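PDB 6IBU: Crh-like protein 5 from Neosartorya fumigata, which cuts chitin chains and transfers them to 1,6-beta-glucan, or to other chitin, thereby cross-linking the polysaccharides of the fungal cell wall and septa. Local coordinates for residues Asp65-Phe70 against Glu92-Asp97; Thr113-Lys118 against Tyr124-Tyr129; Lys118-Thr123 against Gly171-Gln176; Trp146-Val151 against Gly237-Ile242; Val151-Ser154 against Val160-Leu163. All coordinates share one frame; numbering follows the deposited sequence.

The five contacts are spread over the GH16 beta sandwich (concanavalin clan), the last segment, 237-242, lying in the loop between strands 229-232 and 242-243. Interactions 1 and 2 reach the seven-stranded sheet that carries Glu98 and Glu102, and their centres are about 17 Å apart. Interaction 5 is a hairpin of the eight-stranded sheet, and its strand 150-155 also leads out of the turn used in interaction 4; Arg161 of interaction 5 reaches across to interaction 2. Along the chain interaction 1 closes before interaction 2 opens, interactions 2 and 3 cross and share Lys118, and interaction 3 encloses interaction 5. Interactions 1 and 2 come close to Glu98, whereas interaction 4 lies at the surface, away from the sites.

Interaction 1: Asp65-Phe70 against Glu92-Asp97; sequences DFYFFF and ESDDLD
Tyr67 and Asp94 both turn the first side-chain carbon past CB away from the carbonyl carbon and beside the backbone N (chi1 -67° and -76°), and these two torsions bring the phenol and the carboxylate together. The side chains cross at about a right angle, with ring and carboxylate planes 87° apart. Tyr67 OH donates a short hydrogen bond to Asp94 OD1, at 2.6 Å; the hydroxyl comes in on the syn side of the carboxylate, somewhat out of its plane. Seen from the ring, OD1 sits at the edge, 3.4 Å from Tyr67 CZ. The other oxygen, Asp94 OD2, is held by Asn14, so both oxygens of the carboxylate have a partner. On the same ring, Tyr67 CE2 comes to 4.2 Å from Glu92 O, a looser, oblique approach to the backbone of Glu92.

Asp94 stands in a type I turn from Ser93 to Leu96, closed by Leu96 N to Ser93 O at 3.0 Å. Asp95 braces the same turn from within: its OD1 accepts from Ser93 OG at 2.6 Å. The backbone N of Asp97 reaches Asp95 OD1 from the opposite face of the carboxylate, at 3.2 Å, which makes an Asx turn, and Thr177 OG1 is a further partner of this oxygen. Glu92 points its carboxylate to a salt bridge with the chitin-binding Arg182. The contact therefore pins the loop after strand 61-64 to the beta turn that connects strand 85-93 to strand 98-105, the strand bearing the probable nucleophile Glu98 in the GH16 beta-sandwich active site.

Interaction 2: Thr113-Lys118 against Tyr124-Tyr129; sequences TNYFGK and YDRGTY
Thr113 and Thr128 are joined by two backbone hydrogen bonds and one from a side chain. Thr113 N donates to Thr128 O at 2.7 Å, and the return bond from Thr128 N to Thr113 O measures 3.1 Å. Thr128 O also takes the hydroxyl proton of Thr113 OG1 at 2.9 Å, because chi1 of 60° sets that oxygen between the backbone N and the carbonyl carbon, facing the partner strand. Thr128 O is thus gripped by two donors from one residue. Thr113 OG1 has a further partner in Arg161 NH1.

This hydrogen-bonded antiparallel pair is the bridge nearest the loop of the hairpin of strands 110-116 and 128-131, the latter at the edge of the seven-stranded sheet of the GH16 sandwich. Past it the second segment leaves regular pairing, and Arg126 O meets Asn114 CA in a CA-H...O contact of 3.3 Å; the stronger claim on that oxygen is a hydrogen bond from Arg161 NH1. Asn114 ND2 gives only a weak bond to Tyr124 OH, at 3.4 Å, with the amide and ring planes nearly perpendicular; the phenol is better engaged by Gln112. Arg126 NH1 is bound by Thr123 O. Phe116 packs on Glu98, the probable nucleophile, and Asn114 lies about 5 Å, side chain to side chain, from the chitin-binding Glu102, probably the proton donor.

Interaction 3: Lys118-Thr123 against Gly171-Gln176; sequences KGDTTT and GTRFPQ
Lys118 sets off from CB toward the loop 171-176. CG lies anti to the carbonyl carbon, and the chain stays extended through CG and CD, where CD passes Arg173 NH1 at 3.7 Å, the side chains crossing at about a right angle. CE lies 4.0 Å from Thr172 O. Only the last torsion bends (chi4 76°), and it swings NZ over to Thr172 O, which it binds at 2.9 Å from above the carbonyl plane. Arg173 NH1 holds the same oxygen at 2.9 Å from the opposite face, the two nitrogens staying 4.4 Å apart. NZ also makes a weak bond to a water that lies 2.6 Å from Phe174 O.

The carbonyl belongs to a type I beta turn, Gly171 to Phe174, in the loop leading from strand 158-164 to strand 179-187; its partner is the loop of the hairpin 110-116/128-131, so two surface loops of the GH16 domain are joined. Arg173 NE donates to Asp120 OD2 at 2.7 Å in a salt bridge that uses the anti lone pair, with the carboxylate turned 73° from the guanidinium plane. Asp120 OD1 meanwhile accepts from Thr122 N at 3.1 Å, an Asx turn within its own loop.

Interaction 4: Trp146-Val151 against Gly237-Ile242; sequences WTKDAV and GSWQSI
Lys148 lies across a face of the Trp239 indole, a cation-pi and CH-pi contact on the surface. It joins the turn between strands 140-146 and 150-155 of the GH16 sandwich to a short 3-10 segment, 239-241, near the C-terminus. The two side chains meet at about a right angle. Both start with CG wedged between the backbone N and the carbonyl carbon (chi1 40° for Lys148), and the lysine then bends at its third and fourth torsions to follow the ring.

Its methylenes progress over the indole: Lys148 CB approaches Trp239 NE1, and CD comes to 3.8 Å from CZ2 of the same ring system. CE stands almost exactly above the six-membered ring, 3.6 Å from its centroid and 1° off the normal. NZ goes further, 4.1 Å from that centroid and 21° off the normal, so the ammonium still rides over the face, where its charge probably gains from the pi electrons. No hydrogen bond links the two segments.

The opposite face of the indole is occupied by the amide of the following residue, Gln240, so the ring is sandwiched between that group and the lysine. The backbone of Trp239 is tied down by Gln176, whose OE1 accepts from its N. Across the 3-10 segment, Ser241 OG donates to the O of Ser238, the residue just before it, at 2.6 Å and in the plane of that carbonyl.

Interaction 5: Val151-Ser154 against Val160-Leu163; sequences VTWS and VRTL
A classic beta bulge interrupts the hairpin of strands 150-155 and 158-164, an edge element of the eight-stranded sheet in the GH16 beta sandwich: Val160 and Arg161 both face Trp153. Trp153 O accepts from Val160 N at 2.9 Å and, weakly, from Arg161 N, while Trp153 N donates to Arg161 O. Beyond the bulge the pairing is regular antiparallel, and Val151 and Leu163 exchange two backbone bonds, each of 2.8 Å.

On the face of the sheet that carries Val151, Trp153, Arg161 and Leu163, the indole and the arginine run side by side in the same direction. A chi1 of -178° and an extended chain from CG to NE carry Arg161 along the indole. Arg161 CG meets Trp153 CE3 at 3.6 Å, CD makes a CH-pi contact over the face, and the guanidinium stacks flat, 4.7 Å between centres with planes 13° apart; the cation-pi component is off-centre. Val151 CG1 covers the other face of the indole.

NH1 of Arg161 goes on to Thr113 of strand 110-116 and the nearby loop residue Arg126. Trp153 NE1 donates to Asp100 O and thereby bridges to strand 98-105, which bears the probable nucleophile Glu98, about 7 Å away between side chains. At the edge of the indole, in its plane, Leu163 CB rests 3.8 Å from Trp153 CZ3.

Interaction 1: Asp65-Phe70 against Glu92-Asp97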
# COMPACT_ATOMS: atom_id res chain seq x y z
N ASP A 65 -9.53 -0.21 8.75
CA ASP A 65 -9.64 -0.04 10.22
C ASP A 65 -8.77 -1.10 10.90
O ASP A 65 -8.15 -0.78 11.90
CB ASP A 65 -11.09 -0.19 10.69
CG ASP A 65 -12.01 0.96 10.35
OD1 ASP A 65 -11.50 2.06 9.98
OD2 ASP A 65 -13.23 0.75 10.43
N PHE A 66 -8.69 -2.28 10.30
CA PHE A 66 -8.02 -3.48 10.86
C PHE A 66 -6.60 -3.61 10.30
O PHE A 66 -6.27 -3.01 9.25
CB PHE A 66 -8.80 -4.74 10.51
CG PHE A 66 -9.12 -4.84 9.04
CD1 PHE A 66 -8.21 -5.39 8.15
CD2 PHE A 66 -10.32 -4.36 8.54
CE1 PHE A 66 -8.52 -5.50 6.80
CE2 PHE A 66 -10.62 -4.46 7.18
CZ PHE A 66 -9.72 -5.04 6.32
N TYR A 67 -5.80 -4.40 11.01
CA TYR A 67 -4.46 -4.89 10.61
C TYR A 67 -4.59 -6.39 10.40
O TYR A 67 -5.42 -6.99 11.06
CB TYR A 67 -3.40 -4.63 11.69
CG TYR A 67 -3.09 -3.19 11.92
CD1 TYR A 67 -4.02 -2.34 12.50
CD2 TYR A 67 -1.84 -2.66 11.60
CE1 TYR A 67 -3.73 -1.01 12.74
CE2 TYR A 67 -1.55 -1.33 11.83
CZ TYR A 67 -2.50 -0.50 12.40
OH TYR A 67 -2.21 0.81 12.63
N PHE A 68 -3.81 -6.95 9.49
CA PHE A 68 -3.68 -8.41 9.31
C PHE A 68 -2.20 -8.77 9.51
O PHE A 68 -1.34 -7.90 9.36
CB PHE A 68 -4.31 -8.83 7.99
CG PHE A 68 -3.55 -8.47 6.74
CD1 PHE A 68 -3.58 -7.18 6.25
CD2 PHE A 68 -2.92 -9.45 6.00
CE1 PHE A 68 -2.90 -6.87 5.09
CE2 PHE A 68 -2.23 -9.13 4.85
CZ PHE A 68 -2.23 -7.85 4.38
N PHE A 69 -1.95 -10.01 9.92
CA PHE A 69 -0.61 -10.49 10.33
C PHE A 69 -0.26 -11.69 9.47
O PHE A 69 -0.64 -12.82 9.83
CB PHE A 69 -0.61 -10.85 11.81
CG PHE A 69 0.74 -11.14 12.40
CD1 PHE A 69 1.88 -10.51 11.92
CD2 PHE A 69 0.86 -12.01 13.46
CE1 PHE A 69 3.11 -10.76 12.49
CE2 PHE A 69 2.10 -12.25 14.04
CZ PHE A 69 3.22 -11.61 13.56
N PHE A 70 0.43 -11.43 8.37
CA PHE A 70 0.76 -12.37 7.28
C PHE A 70 -0.51 -12.70 6.51
O PHE A 70 -1.61 -12.51 7.03
CB PHE A 70 1.46 -13.63 7.80
CG PHE A 70 2.79 -13.31 8.42
CD1 PHE A 70 3.82 -12.86 7.61
CD2 PHE A 70 3.02 -13.41 9.78
CE1 PHE A 70 5.06 -12.51 8.13
CE2 PHE A 70 4.26 -13.07 10.31
CZ PHE A 70 5.28 -12.62 9.48
N GLU A 92 1.31 -1.32 5.50
CA GLU A 92 2.17 -0.57 6.44
C GLU A 92 1.85 -0.99 7.87
O GLU A 92 0.66 -1.02 8.23
CB GLU A 92 2.00 0.93 6.26
CG GLU A 92 2.93 1.74 7.15
CD GLU A 92 2.95 3.23 6.85
OE1 GLU A 92 1.87 3.85 6.98
OE2 GLU A 92 4.03 3.75 6.44
N SER A 93 2.90 -1.19 8.66
CA SER A 93 2.80 -1.48 10.10
C SER A 93 3.05 -0.20 10.90
O SER A 93 3.59 0.78 10.35
CB SER A 93 3.75 -2.57 10.49
OG SER A 93 5.00 -2.02 10.88
N ASP A 94 2.70 -0.24 12.18
CA ASP A 94 2.98 0.82 13.16
C ASP A 94 4.49 0.97 13.42
O ASP A 94 4.84 2.10 13.81
CB ASP A 94 2.11 0.59 14.41
CG ASP A 94 0.65 0.98 14.21
OD1 ASP A 94 0.26 1.32 13.07
OD2 ASP A 94 -0.10 0.91 15.21
N ASP A 95 5.38 -0.03 13.15
CA ASP A 95 6.86 0.19 13.24
C ASP A 95 7.44 0.52 11.86
O ASP A 95 8.63 0.67 11.71
CB ASP A 95 7.66 -0.93 13.94
CG ASP A 95 7.74 -2.27 13.23
OD1 ASP A 95 7.29 -2.37 12.08
OD2 ASP A 95 8.25 -3.21 13.85
N LEU A 96 6.56 0.80 10.91
CA LEU A 96 6.94 1.27 9.56
C LEU A 96 7.62 0.13 8.78
O LEU A 96 8.37 0.43 7.90
CB LEU A 96 7.83 2.51 9.66
CG LEU A 96 7.12 3.68 10.32
CD1 LEU A 96 8.03 4.91 10.36
CD2 LEU A 96 5.81 3.98 9.57
N ASP A 97 7.32 -1.13 9.09
CA ASP A 97 7.47 -2.21 8.08
C ASP A 97 6.50 -1.84 6.95
O ASP A 97 5.46 -1.24 7.21
CB ASP A 97 7.13 -3.59 8.62
CG ASP A 97 8.23 -4.21 9.49
OD1 ASP A 97 9.39 -3.76 9.40
OD2 ASP A 97 7.89 -5.14 10.26

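Interaction 2: Thr113-Lys118 against Tyr124-Tyr129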
# COMPACT_ATOMS: atom_id res chain seq x y z
N THR A 113 7.78 -1.67 -7.43
CA THR A 113 7.58 -2.47 -6.20
C THR A 113 8.52 -1.92 -5.15
O THR A 113 9.58 -1.42 -5.48
CB THR A 113 7.78 -3.97 -6.41
OG1 THR A 113 9.10 -4.23 -6.88
CG2 THR A 113 6.75 -4.59 -7.33
N ASN A 114 8.15 -2.00 -3.90
CA ASN A 114 9.00 -1.44 -2.84
C ASN A 114 8.71 -2.07 -1.49
O ASN A 114 7.62 -2.60 -1.29
CB ASN A 114 8.77 0.05 -2.72
CG ASN A 114 10.08 0.79 -2.81
OD1 ASN A 114 10.95 0.63 -1.96
ND2 ASN A 114 10.23 1.54 -3.88
N TYR A 115 9.67 -1.98 -0.60
CA TYR A 115 9.46 -2.38 0.81
C TYR A 115 10.43 -1.58 1.66
O TYR A 115 11.44 -1.09 1.13
CB TYR A 115 9.64 -3.89 0.96
CG TYR A 115 11.07 -4.33 1.10
CD1 TYR A 115 11.88 -4.52 -0.00
CD2 TYR A 115 11.62 -4.49 2.36
CE1 TYR A 115 13.20 -4.90 0.14
CE2 TYR A 115 12.93 -4.88 2.52
CZ TYR A 115 13.72 -5.09 1.41
OH TYR A 115 15.01 -5.46 1.57
N PHE A 116 10.05 -1.41 2.92
CA PHE A 116 10.88 -0.87 4.02
C PHE A 116 10.75 -1.85 5.19
O PHE A 116 9.67 -2.42 5.38
CB PHE A 116 10.41 0.53 4.43
CG PHE A 116 10.50 1.52 3.29
CD1 PHE A 116 11.71 2.13 3.01
CD2 PHE A 116 9.42 1.77 2.46
CE1 PHE A 116 11.81 3.05 1.98
CE2 PHE A 116 9.55 2.64 1.39
CZ PHE A 116 10.74 3.29 1.15
N GLY A 117 11.85 -2.05 5.90
CA GLY A 117 11.87 -2.66 7.24
C GLY A 117 12.03 -1.57 8.27
O GLY A 117 12.99 -0.81 8.18
N LYS A 118 11.09 -1.46 9.21
CA LYS A 118 11.22 -0.62 10.43
C LYS A 118 11.55 0.83 10.06
O LYS A 118 12.31 1.47 10.82
CB LYS A 118 12.30 -1.17 11.36
CG LYS A 118 12.07 -2.61 11.76
CD LYS A 118 13.05 -3.12 12.75
CE LYS A 118 12.66 -4.47 13.31
NZ LYS A 118 12.92 -5.57 12.36
N TYR A 124 18.67 2.00 -1.25
CA TYR A 124 17.54 1.91 -2.21
C TYR A 124 17.63 0.59 -2.98
O TYR A 124 17.51 0.58 -4.23
CB TYR A 124 17.49 3.11 -3.15
CG TYR A 124 16.11 3.32 -3.74
CD1 TYR A 124 15.67 2.57 -4.82
CD2 TYR A 124 15.23 4.23 -3.17
CE1 TYR A 124 14.40 2.75 -5.34
CE2 TYR A 124 13.96 4.42 -3.67
CZ TYR A 124 13.55 3.68 -4.77
OH TYR A 124 12.30 3.88 -5.26
N ASP A 125 17.84 -0.50 -2.23
CA ASP A 125 17.80 -1.92 -2.67
C ASP A 125 16.35 -2.42 -2.54
O ASP A 125 16.09 -3.61 -2.81
CB ASP A 125 18.77 -2.75 -1.82
CG ASP A 125 18.25 -3.10 -0.43
OD1 ASP A 125 17.51 -4.10 -0.33
OD2 ASP A 125 18.58 -2.37 0.55
N ARG A 126 15.45 -1.52 -2.14
CA ARG A 126 14.05 -1.78 -1.73
C ARG A 126 13.15 -1.70 -2.96
O ARG A 126 12.16 -2.40 -2.95
CB ARG A 126 13.67 -0.76 -0.65
CG ARG A 126 14.64 -0.73 0.52
CD ARG A 126 14.36 0.36 1.54
NE ARG A 126 14.94 1.65 1.16
CZ ARG A 126 14.36 2.54 0.34
NH1 ARG A 126 14.98 3.67 0.05
NH2 ARG A 126 13.16 2.31 -0.16
N GLY A 127 13.53 -0.92 -3.98
CA GLY A 127 12.71 -0.57 -5.15
C GLY A 127 13.12 -1.35 -6.40
O GLY A 127 14.32 -1.42 -6.71
N THR A 128 12.13 -1.89 -7.11
CA THR A 128 12.27 -2.62 -8.39
C THR A 128 11.12 -2.20 -9.30
O THR A 128 9.97 -2.27 -8.86
CB THR A 128 12.20 -4.13 -8.13
OG1 THR A 128 13.39 -4.52 -7.44
CG2 THR A 128 12.05 -4.94 -9.40
N TYR A 129 11.40 -1.82 -10.54
CA TYR A 129 10.35 -1.58 -11.56
C TYR A 129 10.04 -2.90 -12.25
O TYR A 129 10.96 -3.66 -12.53
CB TYR A 129 10.79 -0.51 -12.55
CG TYR A 129 10.87 0.85 -11.92
CD1 TYR A 129 12.03 1.25 -11.28
CD2 TYR A 129 9.79 1.72 -11.93
CE1 TYR A 129 12.14 2.50 -10.70
CE2 TYR A 129 9.88 2.98 -11.36
CZ TYR A 129 11.06 3.37 -10.75
OH TYR A 129 11.17 4.60 -10.18

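Interaction 3: Lys118-Thr123 against Gly171-Gln176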
# COMPACT_ATOMS: atom_id res chain seq x y z
N LYS A 118 11.09 -1.46 9.21
CA LYS A 118 11.22 -0.62 10.43
C LYS A 118 11.55 0.83 10.06
O LYS A 118 12.31 1.47 10.82
CB LYS A 118 12.30 -1.17 11.36
CG LYS A 118 12.07 -2.61 11.76
CD LYS A 118 13.05 -3.12 12.75
CE LYS A 118 12.66 -4.47 13.31
NZ LYS A 118 12.92 -5.57 12.36
N GLY A 119 11.00 1.33 8.95
CA GLY A 119 11.11 2.75 8.55
C GLY A 119 12.51 3.08 8.06
O GLY A 119 12.82 4.27 7.93
N ASP A 120 13.31 2.06 7.78
CA ASP A 120 14.73 2.21 7.38
C ASP A 120 14.78 2.53 5.89
O ASP A 120 14.51 1.65 5.10
CB ASP A 120 15.48 0.93 7.72
CG ASP A 120 16.95 1.04 7.43
OD1 ASP A 120 17.35 2.11 7.02
OD2 ASP A 120 17.67 0.06 7.63
N THR A 121 15.12 3.76 5.51
CA THR A 121 15.19 4.20 4.10
C THR A 121 16.65 4.39 3.67
O THR A 121 16.88 5.02 2.63
CB THR A 121 14.46 5.52 3.87
OG1 THR A 121 15.17 6.53 4.60
CG2 THR A 121 13.00 5.45 4.28
N THR A 122 17.57 3.82 4.43
CA THR A 122 19.03 4.01 4.28
C THR A 122 19.53 3.67 2.87
O THR A 122 20.14 4.57 2.28
CB THR A 122 19.78 3.24 5.37
OG1 THR A 122 21.02 3.94 5.47
CG2 THR A 122 19.97 1.76 5.08
N THR A 123 19.33 2.45 2.36
CA THR A 123 19.73 2.07 0.97
C THR A 123 18.54 2.34 0.04
O THR A 123 17.53 2.89 0.52
CB THR A 123 20.24 0.62 0.88
N GLY A 171 16.94 -10.64 7.53
CA GLY A 171 15.64 -10.69 8.23
C GLY A 171 15.43 -9.47 9.10
O GLY A 171 14.27 -9.23 9.46
N THR A 172 16.51 -8.73 9.40
CA THR A 172 16.45 -7.49 10.23
C THR A 172 15.52 -6.46 9.59
O THR A 172 15.06 -5.60 10.33
CB THR A 172 17.83 -6.86 10.48
OG1 THR A 172 18.45 -6.41 9.28
CG2 THR A 172 18.80 -7.79 11.17
N ARG A 173 15.30 -6.49 8.26
CA ARG A 173 14.46 -5.47 7.59
C ARG A 173 13.32 -6.15 6.80
O ARG A 173 12.74 -5.50 5.93
CB ARG A 173 15.35 -4.55 6.74
CG ARG A 173 16.30 -3.69 7.55
CD ARG A 173 15.56 -2.63 8.30
NE ARG A 173 16.40 -1.76 9.11
CZ ARG A 173 16.74 -1.97 10.38
NH1 ARG A 173 16.34 -3.07 11.00
NH2 ARG A 173 17.47 -1.09 11.04
N PHE A 174 12.96 -7.38 7.13
CA PHE A 174 11.82 -8.10 6.51
C PHE A 174 10.52 -7.58 7.12
O PHE A 174 10.40 -7.55 8.33
CB PHE A 174 11.96 -9.61 6.71
CG PHE A 174 11.01 -10.40 5.86
CD1 PHE A 174 11.24 -10.57 4.52
CD2 PHE A 174 9.87 -10.95 6.42
CE1 PHE A 174 10.35 -11.30 3.74
CE2 PHE A 174 9.00 -11.70 5.65
CZ PHE A 174 9.23 -11.86 4.31
N PRO A 175 9.53 -7.14 6.32
CA PRO A 175 8.23 -6.72 6.86
C PRO A 175 7.58 -7.89 7.61
O PRO A 175 7.42 -8.90 7.02
CB PRO A 175 7.42 -6.34 5.63
CG PRO A 175 8.47 -5.98 4.61
CD PRO A 175 9.60 -6.95 4.87
N GLN A 176 7.32 -7.76 8.91
CA GLN A 176 6.91 -8.93 9.72
C GLN A 176 6.10 -8.49 10.93
O GLN A 176 6.07 -9.23 11.90
CB GLN A 176 8.12 -9.73 10.18
CG GLN A 176 9.09 -8.94 11.04
CD GLN A 176 10.35 -9.74 11.29
OE1 GLN A 176 10.37 -10.64 12.14
NE2 GLN A 176 11.40 -9.44 10.55
O HOH W 1 11.53 -5.40 9.35

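Interaction 4: Trp146-Val151 against Gly237-Ile242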
# COMPACT_ATOMS: atom_id res chain seq x y z
N TRP A 146 2.37 -12.56 1.59
CA TRP A 146 3.25 -12.14 2.69
C TRP A 146 3.32 -13.25 3.73
O TRP A 146 2.33 -13.51 4.41
CB TRP A 146 2.73 -10.82 3.22
CG TRP A 146 3.34 -10.35 4.48
CD1 TRP A 146 4.66 -10.40 4.84
CD2 TRP A 146 2.65 -9.62 5.50
NE1 TRP A 146 4.82 -9.78 6.05
CE2 TRP A 146 3.61 -9.29 6.47
CE3 TRP A 146 1.32 -9.25 5.68
CZ2 TRP A 146 3.27 -8.62 7.63
CZ3 TRP A 146 0.98 -8.56 6.82
CH2 TRP A 146 1.95 -8.26 7.78
N THR A 147 4.47 -13.91 3.81
CA THR A 147 4.72 -14.99 4.79
C THR A 147 5.98 -14.64 5.54
O THR A 147 6.66 -13.70 5.13
CB THR A 147 4.81 -16.35 4.08
OG1 THR A 147 6.01 -16.48 3.32
CG2 THR A 147 3.65 -16.58 3.14
N LYS A 148 6.28 -15.39 6.59
CA LYS A 148 7.50 -15.19 7.40
C LYS A 148 8.72 -15.59 6.55
O LYS A 148 9.82 -15.16 6.88
CB LYS A 148 7.40 -15.87 8.78
CG LYS A 148 6.75 -17.24 8.83
CD LYS A 148 6.50 -17.74 10.24
CE LYS A 148 5.44 -16.94 10.97
NZ LYS A 148 4.45 -17.80 11.67
N ASP A 149 8.53 -16.31 5.44
CA ASP A 149 9.65 -16.73 4.57
C ASP A 149 9.90 -15.71 3.44
O ASP A 149 11.04 -15.62 3.01
CB ASP A 149 9.42 -18.12 3.99
CG ASP A 149 9.55 -19.25 5.01
OD1 ASP A 149 10.25 -19.06 6.06
OD2 ASP A 149 9.00 -20.35 4.71
N ALA A 150 8.88 -15.02 2.94
CA ALA A 150 8.99 -14.23 1.69
C ALA A 150 7.79 -13.31 1.49
O ALA A 150 6.66 -13.68 1.82
CB ALA A 150 9.12 -15.15 0.50
N VAL A 151 8.05 -12.16 0.89
CA VAL A 151 7.03 -11.29 0.27
C VAL A 151 7.08 -11.53 -1.24
O VAL A 151 8.14 -11.43 -1.84
CB VAL A 151 7.30 -9.82 0.61
CG1 VAL A 151 6.43 -8.90 -0.24
CG2 VAL A 151 7.09 -9.58 2.09
N GLY A 237 10.54 -5.60 17.30
CA GLY A 237 9.87 -5.43 15.99
C GLY A 237 9.82 -6.74 15.23
O GLY A 237 9.76 -6.71 14.00
N SER A 238 9.89 -7.86 15.93
CA SER A 238 9.96 -9.19 15.30
C SER A 238 8.54 -9.71 15.26
O SER A 238 7.76 -9.32 16.11
CB SER A 238 10.92 -10.12 16.01
OG SER A 238 10.34 -10.83 17.10
N TRP A 239 8.23 -10.58 14.32
CA TRP A 239 6.94 -11.27 14.24
C TRP A 239 6.73 -12.09 15.51
O TRP A 239 5.56 -12.25 15.94
CB TRP A 239 6.87 -12.10 12.94
CG TRP A 239 7.70 -13.34 12.85
CD1 TRP A 239 8.83 -13.52 12.11
CD2 TRP A 239 7.39 -14.61 13.43
NE1 TRP A 239 9.25 -14.83 12.20
CE2 TRP A 239 8.40 -15.51 13.02
CE3 TRP A 239 6.37 -15.06 14.28
CZ2 TRP A 239 8.41 -16.84 13.42
CZ3 TRP A 239 6.38 -16.38 14.68
CH2 TRP A 239 7.40 -17.25 14.27
N GLN A 240 7.83 -12.59 16.09
CA GLN A 240 7.82 -13.42 17.32
C GLN A 240 7.33 -12.58 18.50
O GLN A 240 6.75 -13.17 19.40
CB GLN A 240 9.19 -14.02 17.60
CG GLN A 240 9.62 -15.07 16.58
CD GLN A 240 10.48 -14.51 15.47
OE1 GLN A 240 10.32 -13.36 15.07
NE2 GLN A 240 11.40 -15.32 14.97
N SER A 241 7.49 -11.26 18.46
CA SER A 241 7.06 -10.36 19.55
C SER A 241 5.55 -10.09 19.48
O SER A 241 5.04 -9.52 20.45
CB SER A 241 7.85 -9.08 19.55
OG SER A 241 7.45 -8.22 18.50
N ILE A 242 4.84 -10.50 18.43
CA ILE A 242 3.41 -10.10 18.26
C ILE A 242 2.52 -11.08 19.04
O ILE A 242 2.51 -12.25 18.71
CB ILE A 242 3.01 -9.99 16.78
CG1 ILE A 242 3.90 -9.03 15.99
CG2 ILE A 242 1.55 -9.62 16.64
CD1 ILE A 242 4.00 -7.64 16.57

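Interaction 5: Val151-Ser154 against Val160-Leu163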
# COMPACT_ATOMS: atom_id res chain seq x y z
N VAL A 151 8.05 -12.16 0.89
CA VAL A 151 7.03 -11.29 0.27
C VAL A 151 7.08 -11.53 -1.24
O VAL A 151 8.14 -11.43 -1.84
CB VAL A 151 7.30 -9.82 0.61
CG1 VAL A 151 6.43 -8.90 -0.24
CG2 VAL A 151 7.09 -9.58 2.09
N THR A 152 5.93 -11.82 -1.84
CA THR A 152 5.84 -12.04 -3.30
C THR A 152 4.89 -11.00 -3.86
O THR A 152 3.81 -10.86 -3.33
CB THR A 152 5.40 -13.47 -3.61
OG1 THR A 152 6.31 -14.34 -2.94
CG2 THR A 152 5.38 -13.73 -5.10
N TRP A 153 5.33 -10.29 -4.89
CA TRP A 153 4.47 -9.36 -5.67
C TRP A 153 4.01 -10.11 -6.90
O TRP A 153 4.84 -10.71 -7.56
CB TRP A 153 5.24 -8.11 -6.10
CG TRP A 153 5.58 -7.10 -5.04
CD1 TRP A 153 4.98 -5.90 -4.84
CD2 TRP A 153 6.67 -7.17 -4.11
NE1 TRP A 153 5.61 -5.22 -3.83
CE2 TRP A 153 6.65 -5.97 -3.36
CE3 TRP A 153 7.64 -8.13 -3.81
CZ2 TRP A 153 7.57 -5.71 -2.35
CZ3 TRP A 153 8.56 -7.86 -2.82
CH2 TRP A 153 8.52 -6.66 -2.10
N SER A 154 2.73 -10.04 -7.23
CA SER A 154 2.15 -10.63 -8.46
C SER A 154 1.26 -9.62 -9.17
O SER A 154 0.58 -8.84 -8.49
CB SER A 154 1.37 -11.85 -8.13
OG SER A 154 2.28 -12.92 -7.92
N VAL A 160 6.10 -11.24 -10.08
CA VAL A 160 6.99 -10.21 -10.69
C VAL A 160 8.16 -9.89 -9.77
O VAL A 160 9.16 -9.35 -10.27
CB VAL A 160 6.23 -8.93 -11.09
CG1 VAL A 160 5.22 -9.25 -12.17
CG2 VAL A 160 5.56 -8.26 -9.90
N ARG A 161 8.05 -10.21 -8.47
CA ARG A 161 9.17 -10.02 -7.53
C ARG A 161 8.99 -10.89 -6.30
O ARG A 161 7.89 -10.94 -5.78
CB ARG A 161 9.24 -8.57 -7.06
CG ARG A 161 10.41 -8.30 -6.14
CD ARG A 161 10.50 -6.83 -5.84
NE ARG A 161 11.58 -6.58 -4.92
CZ ARG A 161 11.84 -5.40 -4.37
NH1 ARG A 161 11.09 -4.35 -4.68
NH2 ARG A 161 12.85 -5.30 -3.52
N THR A 162 10.09 -11.45 -5.80
CA THR A 162 10.14 -12.16 -4.50
C THR A 162 11.23 -11.55 -3.62
O THR A 162 12.38 -11.50 -4.05
CB THR A 162 10.40 -13.66 -4.69
OG1 THR A 162 9.33 -14.24 -5.44
CG2 THR A 162 10.51 -14.36 -3.36
N LEU A 163 10.86 -11.14 -2.42
CA LEU A 163 11.81 -10.74 -1.36
C LEU A 163 11.83 -11.88 -0.33
O LEU A 163 10.83 -12.11 0.31
CB LEU A 163 11.34 -9.43 -0.74
CG LEU A 163 12.06 -9.06 0.55
CD1 LEU A 163 13.50 -8.70 0.24
CD2 LEU A 163 11.32 -7.95 1.28